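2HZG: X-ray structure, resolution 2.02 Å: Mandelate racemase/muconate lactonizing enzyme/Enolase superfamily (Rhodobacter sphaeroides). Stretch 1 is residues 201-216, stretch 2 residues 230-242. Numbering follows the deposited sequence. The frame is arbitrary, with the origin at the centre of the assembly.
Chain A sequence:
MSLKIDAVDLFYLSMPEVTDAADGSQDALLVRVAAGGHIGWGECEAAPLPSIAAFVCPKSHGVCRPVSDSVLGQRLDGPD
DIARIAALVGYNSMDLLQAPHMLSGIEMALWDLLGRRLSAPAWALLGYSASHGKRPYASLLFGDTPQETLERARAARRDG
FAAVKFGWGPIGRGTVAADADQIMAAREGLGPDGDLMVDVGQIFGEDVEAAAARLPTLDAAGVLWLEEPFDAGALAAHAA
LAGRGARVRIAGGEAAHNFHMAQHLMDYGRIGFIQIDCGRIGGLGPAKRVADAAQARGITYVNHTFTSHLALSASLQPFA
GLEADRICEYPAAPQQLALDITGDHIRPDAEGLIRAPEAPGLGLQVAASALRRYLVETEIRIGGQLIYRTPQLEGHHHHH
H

Stretch 1, residues 201-216: GQIFGEDVEAAAARLP
Stretch 2, residues 230-242: FDAGALAAHAALA

Two loop-then-helix segments run side by side and bury 653 Å² between them. In stretch 1, a type I turn from Q202 to G205 leads into the helix beginning at V208; in stretch 2, a type I turn from D231 to A234 leads into helix 235-242. The helices point the same general way, their axes crossing at -38° and approaching to 9.8 Å. Register is marked by two close pairs: Q202 CA lies 4.1 Å from F230 CA, and V208 CA lies 5.9 Å from A237 CA.

One direct hydrogen bond joins the stretches: D231 N donates to G205 O at 2.8 Å and 158°. G205 adopts phi/psi 65/-96, a positive phi that favours glycine. Nearby, Q202 (chi1 m, chi2 t, chi3 14°) lies along the other stretch, its CG 3.1 Å from F230 O. Two waters extend the polar edge, donating to Q202 OE1 at 2.7 and 2.8 Å; the first weakly accepts from A232 N (3.4 Å), the second weakly donates to D231 OD1 (3.3 Å). E206 OE2 and D231 OD2 stand 3.8 Å apart as like charges. Each of these oxygens has a polar partner elsewhere in the structure.

D207 (chi1 t) caps helix 208-212, its OD1 accepting from A210 N at 3.0 Å. Separately, H238 bonds back one turn earlier, ND1 donating to A234 O at 2.7 Å.

The apolar contact begins with F230 (chi1 m, chi2 -66°). Its CZ reaches A211 CB at 3.6 Å and V208 CG2 at 4.1 Å, while the carbonyl oxygens of G205 and D207 lie at the ring edge. Between the helices, V208 (chi1 t) meets alanines of the second helix, with CG2 3.8 Å from A237 CB and CG1 4.0 Å from A240 CB. L241 (chi1 t, chi2 p) is the knob, seated among V208, A211, A212 and L215; its CD1 lies 3.8 Å from A211 CB and 3.9 Å from L215 CD1.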

ATOM      1  N   GLY A 201     -15.218  -9.431   4.199  1.00 14.34           N
ATOM      2  CA  GLY A 201     -14.201  -8.507   4.666  1.00 14.59           C
ATOM      3  C   GLY A 201     -12.832  -9.115   4.947  1.00 14.57           C
ATOM      4  O   GLY A 201     -12.224  -8.814   5.972  1.00 14.77           O
ATOM      5  N   GLN A 202     -12.364  -9.980   4.054  1.00 14.51           N
ATOM      6  CA  GLN A 202     -11.018 -10.578   4.157  1.00 14.87           C
ATOM      7  C   GLN A 202     -10.842 -11.492   5.379  1.00 15.65           C
ATOM      8  O   GLN A 202      -9.717 -11.839   5.739  1.00 15.74           O
ATOM      9  CB  GLN A 202      -9.931  -9.482   4.140  1.00 15.35           C
ATOM     10  CG  GLN A 202      -9.985  -8.534   2.925  1.00 13.96           C
ATOM     11  CD  GLN A 202      -8.770  -7.595   2.879  1.00 17.32           C
ATOM     12  OE1 GLN A 202      -7.777  -7.815   3.577  1.00 19.38           O
ATOM     13  NE2 GLN A 202      -8.874  -6.527   2.116  1.00 18.25           N
ATOM     14  N   ILE A 203     -11.950 -11.914   6.001  1.00 16.02           N
ATOM     15  CA  ILE A 203     -11.890 -12.566   7.311  1.00 16.64           C
ATOM     16  C   ILE A 203     -11.190 -13.934   7.305  1.00 16.61           C
ATOM     17  O   ILE A 203     -10.627 -14.323   8.304  1.00 16.68           O
ATOM     18  CB  ILE A 203     -13.283 -12.679   7.987  1.00 16.75           C
ATOM     19  CG1 ILE A 203     -13.144 -13.010   9.483  1.00 18.44           C
ATOM     20  CG2 ILE A 203     -14.138 -13.741   7.276  1.00 14.66           C
ATOM     21  CD1 ILE A 203     -12.421 -11.935  10.308  1.00 19.92           C
ATOM     22  N   PHE A 204     -11.217 -14.655   6.189  1.00 17.44           N
ATOM     23  CA  PHE A 204     -10.555 -15.960   6.153  1.00 17.68           C
ATOM     24  C   PHE A 204      -9.052 -15.841   5.970  1.00 18.17           C
ATOM     25  O   PHE A 204      -8.348 -16.843   6.076  1.00 19.36           O
ATOM     26  CB  PHE A 204     -11.215 -16.905   5.138  1.00 17.89           C
ATOM     27  CG  PHE A 204     -12.688 -17.083   5.380  1.00 15.55           C
ATOM     28  CD1 PHE A 204     -13.137 -17.705   6.545  1.00 17.07           C
ATOM     29  CD2 PHE A 204     -13.623 -16.599   4.458  1.00 13.45           C
ATOM     30  CE1 PHE A 204     -14.517 -17.839   6.793  1.00 15.71           C
ATOM     31  CE2 PHE A 204     -14.992 -16.723   4.695  1.00 14.76           C
ATOM     32  CZ  PHE A 204     -15.438 -17.347   5.860  1.00 13.24           C
ATOM     33  N   GLY A 205      -8.572 -14.615   5.731  1.00 18.24           N
ATOM     34  CA  GLY A 205      -7.138 -14.312   5.670  1.00 18.43           C
ATOM     35  C   GLY A 205      -6.484 -15.014   4.494  1.00 18.04           C
ATOM     36  O   GLY A 205      -6.514 -14.516   3.367  1.00 17.87           O
ATOM     37  N   GLU A 206      -5.895 -16.180   4.761  1.00 18.16           N
ATOM     38  CA  GLU A 206      -5.358 -17.051   3.704  1.00 18.78           C
ATOM     39  C   GLU A 206      -5.876 -18.488   3.836  1.00 18.67           C
ATOM     40  O   GLU A 206      -5.371 -19.405   3.184  1.00 18.30           O
ATOM     41  CB  GLU A 206      -3.827 -17.064   3.751  1.00 18.58           C
ATOM     42  CG  GLU A 206      -3.197 -15.723   3.420  1.00 20.25           C
ATOM     43  CD  GLU A 206      -1.676 -15.766   3.553  1.00 21.63           C
ATOM     44  OE1 GLU A 206      -1.040 -16.434   2.727  1.00 22.36           O
ATOM     45  OE2 GLU A 206      -1.132 -15.149   4.492  1.00 24.24           O
ATOM     46  N   ASP A 207      -6.890 -18.674   4.674  1.00 18.45           N
ATOM     47  CA  ASP A 207      -7.373 -20.017   5.013  1.00 18.13           C
ATOM     48  C   ASP A 207      -8.407 -20.462   3.968  1.00 18.30           C
ATOM     49  O   ASP A 207      -9.630 -20.225   4.127  1.00 17.56           O
ATOM     50  CB  ASP A 207      -7.942 -19.984   6.422  1.00 18.20           C
ATOM     51  CG  ASP A 207      -8.201 -21.367   7.007  1.00 18.69           C
ATOM     52  OD1 ASP A 207      -8.316 -22.363   6.269  1.00 19.50           O
ATOM     53  OD2 ASP A 207      -8.330 -21.432   8.237  1.00 21.13           O
ATOM     54  N   VAL A 208      -7.906 -21.043   2.875  1.00 17.96           N
ATOM     55  CA  VAL A 208      -8.761 -21.514   1.784  1.00 18.15           C
ATOM     56  C   VAL A 208      -9.804 -22.510   2.308  1.00 18.66           C
ATOM     57  O   VAL A 208     -10.979 -22.466   1.902  1.00 18.04           O
ATOM     58  CB  VAL A 208      -7.959 -22.133   0.618  1.00 18.34           C
ATOM     59  CG1 VAL A 208      -8.900 -22.685  -0.463  1.00 17.63           C
ATOM     60  CG2 VAL A 208      -7.013 -21.083   0.009  1.00 18.12           C
ATOM     61  N   GLU A 209      -9.378 -23.408   3.196  1.00 17.64           N
ATOM     62  CA  GLU A 209     -10.280 -24.450   3.666  1.00 17.99           C
ATOM     63  C   GLU A 209     -11.414 -23.901   4.537  1.00 16.80           C
ATOM     64  O   GLU A 209     -12.544 -24.326   4.375  1.00 16.83           O
ATOM     65  CB  GLU A 209      -9.514 -25.596   4.338  1.00 18.65           C
ATOM     66  CG  GLU A 209      -8.459 -26.254   3.387  1.00 23.01           C
ATOM     67  CD  GLU A 209      -9.079 -26.836   2.106  1.00 28.73           C
ATOM     68  OE1 GLU A 209     -10.194 -27.407   2.154  1.00 32.51           O
ATOM     69  OE2 GLU A 209      -8.460 -26.712   1.029  1.00 34.13           O
ATOM     70  N   ALA A 210     -11.114 -22.960   5.437  1.00 16.49           N
ATOM     71  CA  ALA A 210     -12.163 -22.261   6.222  1.00 16.45           C
ATOM     72  C   ALA A 210     -13.186 -21.568   5.309  1.00 16.48           C
ATOM     73  O   ALA A 210     -14.387 -21.645   5.550  1.00 17.00           O
ATOM     74  CB  ALA A 210     -11.550 -21.269   7.189  1.00 14.89           C
ATOM     75  N   ALA A 211     -12.704 -20.900   4.262  1.00 16.75           N
ATOM     76  CA  ALA A 211     -13.577 -20.247   3.286  1.00 16.84           C
ATOM     77  C   ALA A 211     -14.389 -21.275   2.500  1.00 16.72           C
ATOM     78  O   ALA A 211     -15.616 -21.124   2.319  1.00 15.96           O
ATOM     79  CB  ALA A 211     -12.751 -19.374   2.329  1.00 17.30           C
ATOM     80  N   ALA A 212     -13.708 -22.321   2.032  1.00 16.18           N
ATOM     81  CA  ALA A 212     -14.350 -23.365   1.242  1.00 16.72           C
ATOM     82  C   ALA A 212     -15.486 -24.005   2.022  1.00 17.07           C
ATOM     83  O   ALA A 212     -16.470 -24.410   1.424  1.00 16.69           O
ATOM     84  CB  ALA A 212     -13.324 -24.451   0.796  1.00 16.70           C
ATOM     85  N   ALA A 213     -15.365 -24.048   3.351  1.00 17.72           N
ATOM     86  CA  ALA A 213     -16.366 -24.710   4.206  1.00 19.13           C
ATOM     87  C   ALA A 213     -17.731 -23.981   4.194  1.00 19.60           C
ATOM     88  O   ALA A 213     -18.763 -24.555   4.587  1.00 19.91           O
ATOM     89  CB  ALA A 213     -15.834 -24.839   5.651  1.00 17.96           C
ATOM     90  N   ARG A 214     -17.724 -22.721   3.748  1.00 19.44           N
ATOM     91  CA  ARG A 214     -18.949 -21.914   3.607  1.00 19.28           C
ATOM     92  C   ARG A 214     -19.601 -22.065   2.249  1.00 19.00           C
ATOM     93  O   ARG A 214     -20.697 -21.587   2.047  1.00 19.02           O
ATOM     94  CB  ARG A 214     -18.663 -20.418   3.803  1.00 19.20           C
ATOM     95  CG  ARG A 214     -18.657 -19.938   5.220  1.00 19.09           C
ATOM     96  CD  ARG A 214     -17.355 -20.300   5.971  1.00 17.84           C
ATOM     97  NE  ARG A 214     -17.438 -19.866   7.365  1.00 16.70           N
ATOM     98  CZ  ARG A 214     -16.593 -20.216   8.333  1.00 15.99           C
ATOM     99  NH1 ARG A 214     -15.564 -21.021   8.079  1.00 14.23           N
ATOM    100  NH2 ARG A 214     -16.773 -19.741   9.561  1.00 16.30           N
ATOM    101  N   LEU A 215     -18.932 -22.691   1.296  1.00 19.05           N
ATOM    102  CA  LEU A 215     -19.476 -22.740  -0.048  1.00 18.95           C
ATOM    103  C   LEU A 215     -20.852 -23.454  -0.187  1.00 19.83           C
ATOM    104  O   LEU A 215     -21.730 -22.956  -0.913  1.00 18.99           O
ATOM    105  CB  LEU A 215     -18.439 -23.271  -1.058  1.00 19.86           C
ATOM    106  CG  LEU A 215     -17.179 -22.422  -1.329  1.00 18.22           C
ATOM    107  CD1 LEU A 215     -16.203 -23.180  -2.223  1.00 18.00           C
ATOM    108  CD2 LEU A 215     -17.544 -21.070  -1.964  1.00 16.81           C
ATOM    109  N   PRO A 216     -21.034 -24.626   0.465  1.00 20.10           N
ATOM    110  CA  PRO A 216     -22.386 -25.231   0.416  1.00 20.39           C
ATOM    111  C   PRO A 216     -23.497 -24.331   0.961  1.00 19.53           C
ATOM    112  O   PRO A 216     -24.562 -24.276   0.377  1.00 19.66           O
ATOM    113  CB  PRO A 216     -22.244 -26.492   1.279  1.00 19.95           C
ATOM    114  CG  PRO A 216     -20.764 -26.833   1.169  1.00 21.32           C
ATOM    115  CD  PRO A 216     -20.074 -25.497   1.185  1.00 20.06           C
ATOM    116  N   PHE A 230     -10.472 -13.272   1.263  1.00 15.31           N
ATOM    117  CA  PHE A 230      -9.090 -13.344   1.750  1.00 15.81           C
ATOM    118  C   PHE A 230      -8.389 -11.989   1.786  1.00 17.09           C
ATOM    119  O   PHE A 230      -8.941 -10.997   1.276  1.00 16.31           O
ATOM    120  CB  PHE A 230      -8.282 -14.279   0.840  1.00 15.05           C
ATOM    121  CG  PHE A 230      -8.872 -15.662   0.700  1.00 14.93           C
ATOM    122  CD1 PHE A 230      -8.927 -16.534   1.804  1.00 13.92           C
ATOM    123  CD2 PHE A 230      -9.361 -16.093  -0.532  1.00 12.26           C
ATOM    124  CE1 PHE A 230      -9.472 -17.821   1.671  1.00 14.22           C
ATOM    125  CE2 PHE A 230      -9.911 -17.373  -0.677  1.00 13.86           C
ATOM    126  CZ  PHE A 230      -9.966 -18.241   0.420  1.00 12.81           C
ATOM    127  N   ASP A 231      -7.173 -11.952   2.366  1.00 17.97           N
ATOM    128  CA  ASP A 231      -6.256 -10.805   2.208  1.00 19.58           C
ATOM    129  C   ASP A 231      -6.342 -10.333   0.762  1.00 19.21           C
ATOM    130  O   ASP A 231      -6.365 -11.164  -0.141  1.00 19.47           O
ATOM    131  CB  ASP A 231      -4.771 -11.195   2.405  1.00 20.41           C
ATOM    132  CG  ASP A 231      -4.410 -11.588   3.825  1.00 23.58           C
ATOM    133  OD1 ASP A 231      -5.229 -11.456   4.758  1.00 26.48           O
ATOM    134  OD2 ASP A 231      -3.242 -12.022   3.993  1.00 28.08           O
ATOM    135  N   ALA A 232      -6.318  -9.017   0.546  1.00 19.56           N
ATOM    136  CA  ALA A 232      -6.417  -8.444  -0.808  1.00 19.96           C
ATOM    137  C   ALA A 232      -5.354  -8.971  -1.783  1.00 20.24           C
ATOM    138  O   ALA A 232      -5.638  -9.207  -2.971  1.00 21.00           O
ATOM    139  CB  ALA A 232      -6.370  -6.922  -0.743  1.00 20.06           C
ATOM    140  N   GLY A 233      -4.136  -9.158  -1.287  1.00 19.51           N
ATOM    141  CA  GLY A 233      -3.043  -9.670  -2.123  1.00 18.42           C
ATOM    142  C   GLY A 233      -2.980 -11.180  -2.298  1.00 17.89           C
ATOM    143  O   GLY A 233      -2.182 -11.672  -3.103  1.00 16.74           O
ATOM    144  N   ALA A 234      -3.818 -11.918  -1.560  1.00 17.21           N
ATOM    145  CA  ALA A 234      -3.803 -13.399  -1.617  1.00 16.65           C
ATOM    146  C   ALA A 234      -4.522 -13.949  -2.852  1.00 15.85           C
ATOM    147  O   ALA A 234      -5.582 -14.555  -2.742  1.00 15.44           O
ATOM    148  CB  ALA A 234      -4.382 -14.004  -0.338  1.00 15.95           C
ATOM    149  N   LEU A 235      -3.901 -13.775  -4.014  1.00 15.26           N
ATOM    150  CA  LEU A 235      -4.513 -14.104  -5.294  1.00 15.86           C
ATOM    151  C   LEU A 235      -4.606 -15.609  -5.532  1.00 15.81           C
ATOM    152  O   LEU A 235      -5.587 -16.094  -6.094  1.00 15.70           O
ATOM    153  CB  LEU A 235      -3.753 -13.433  -6.442  1.00 15.39           C
ATOM    154  CG  LEU A 235      -3.521 -11.929  -6.278  1.00 17.43           C
ATOM    155  CD1 LEU A 235      -2.647 -11.406  -7.409  1.00 16.94           C
ATOM    156  CD2 LEU A 235      -4.841 -11.139  -6.137  1.00 18.79           C
ATOM    157  N   ALA A 236      -3.582 -16.336  -5.102  1.00 15.84           N
ATOM    158  CA  ALA A 236      -3.576 -17.793  -5.215  1.00 16.18           C
ATOM    159  C   ALA A 236      -4.686 -18.412  -4.342  1.00 15.51           C
ATOM    160  O   ALA A 236      -5.355 -19.355  -4.767  1.00 15.34           O
ATOM    161  CB  ALA A 236      -2.191 -18.361  -4.863  1.00 15.73           C
ATOM    162  N   ALA A 237      -4.881 -17.867  -3.140  1.00 15.42           N
ATOM    163  CA  ALA A 237      -6.008 -18.271  -2.284  1.00 14.66           C
ATOM    164  C   ALA A 237      -7.366 -18.059  -2.997  1.00 15.08           C
ATOM    165  O   ALA A 237      -8.221 -18.959  -2.995  1.00 15.42           O
ATOM    166  CB  ALA A 237      -5.964 -17.545  -0.953  1.00 14.08           C
ATOM    167  N   HIS A 238      -7.560 -16.883  -3.599  1.00 14.97           N
ATOM    168  CA  HIS A 238      -8.764 -16.579  -4.393  1.00 15.90           C
ATOM    169  C   HIS A 238      -8.989 -17.601  -5.510  1.00 15.93           C
ATOM    170  O   HIS A 238     -10.098 -18.130  -5.681  1.00 15.30           O
ATOM    171  CB  HIS A 238      -8.664 -15.179  -5.010  1.00 15.95           C
ATOM    172  CG  HIS A 238      -8.988 -14.064  -4.067  1.00 16.75           C
ATOM    173  ND1 HIS A 238      -8.081 -13.570  -3.154  1.00 17.70           N
ATOM    174  CD2 HIS A 238     -10.111 -13.316  -3.923  1.00 17.99           C
ATOM    175  CE1 HIS A 238      -8.632 -12.572  -2.485  1.00 17.91           C
ATOM    176  NE2 HIS A 238      -9.858 -12.391  -2.939  1.00 17.33           N
ATOM    177  N   ALA A 239      -7.928 -17.865  -6.277  1.00 16.02           N
ATOM    178  CA  ALA A 239      -7.978 -18.821  -7.372  1.00 16.50           C
ATOM    179  C   ALA A 239      -8.305 -20.229  -6.855  1.00 17.04           C
ATOM    180  O   ALA A 239      -9.111 -20.931  -7.452  1.00 17.31           O
ATOM    181  CB  ALA A 239      -6.630 -18.827  -8.169  1.00 15.94           C
ATOM    182  N   ALA A 240      -7.667 -20.644  -5.765  1.00 17.53           N
ATOM    183  CA  ALA A 240      -7.974 -21.961  -5.152  1.00 18.82           C
ATOM    184  C   ALA A 240      -9.462 -22.078  -4.769  1.00 19.05           C
ATOM    185  O   ALA A 240     -10.114 -23.072  -5.078  1.00 20.12           O
ATOM    186  CB  ALA A 240      -7.075 -22.217  -3.937  1.00 17.78           C
ATOM    187  N   LEU A 241      -9.999 -21.054  -4.114  1.00 19.31           N
ATOM    188  CA  LEU A 241     -11.406 -21.039  -3.725  1.00 19.48           C
ATOM    189  C   LEU A 241     -12.340 -21.124  -4.938  1.00 20.63           C
ATOM    190  O   LEU A 241     -13.312 -21.895  -4.939  1.00 21.14           O
ATOM    191  CB  LEU A 241     -11.723 -19.783  -2.895  1.00 18.61           C
ATOM    192  CG  LEU A 241     -13.080 -19.784  -2.161  1.00 18.03           C
ATOM    193  CD1 LEU A 241     -13.157 -20.931  -1.145  1.00 15.73           C
ATOM    194  CD2 LEU A 241     -13.315 -18.440  -1.465  1.00 14.12           C
ATOM    195  N   ALA A 242     -12.046 -20.326  -5.960  1.00 21.58           N
ATOM    196  CA  ALA A 242     -12.828 -20.301  -7.185  1.00 23.19           C
ATOM    197  C   ALA A 242     -12.812 -21.641  -7.933  1.00 24.51           C
ATOM    198  O   ALA A 242     -13.722 -21.913  -8.702  1.00 25.27           O
ATOM    199  CB  ALA A 242     -12.342 -19.179  -8.098  1.00 23.00           C
TER
HETATM  200  O   HOH W   1      -5.282  -6.912   3.021  1.00 23.87           O
HETATM  201  O   HOH W   2      -6.613  -8.672   5.987  1.00 37.57           O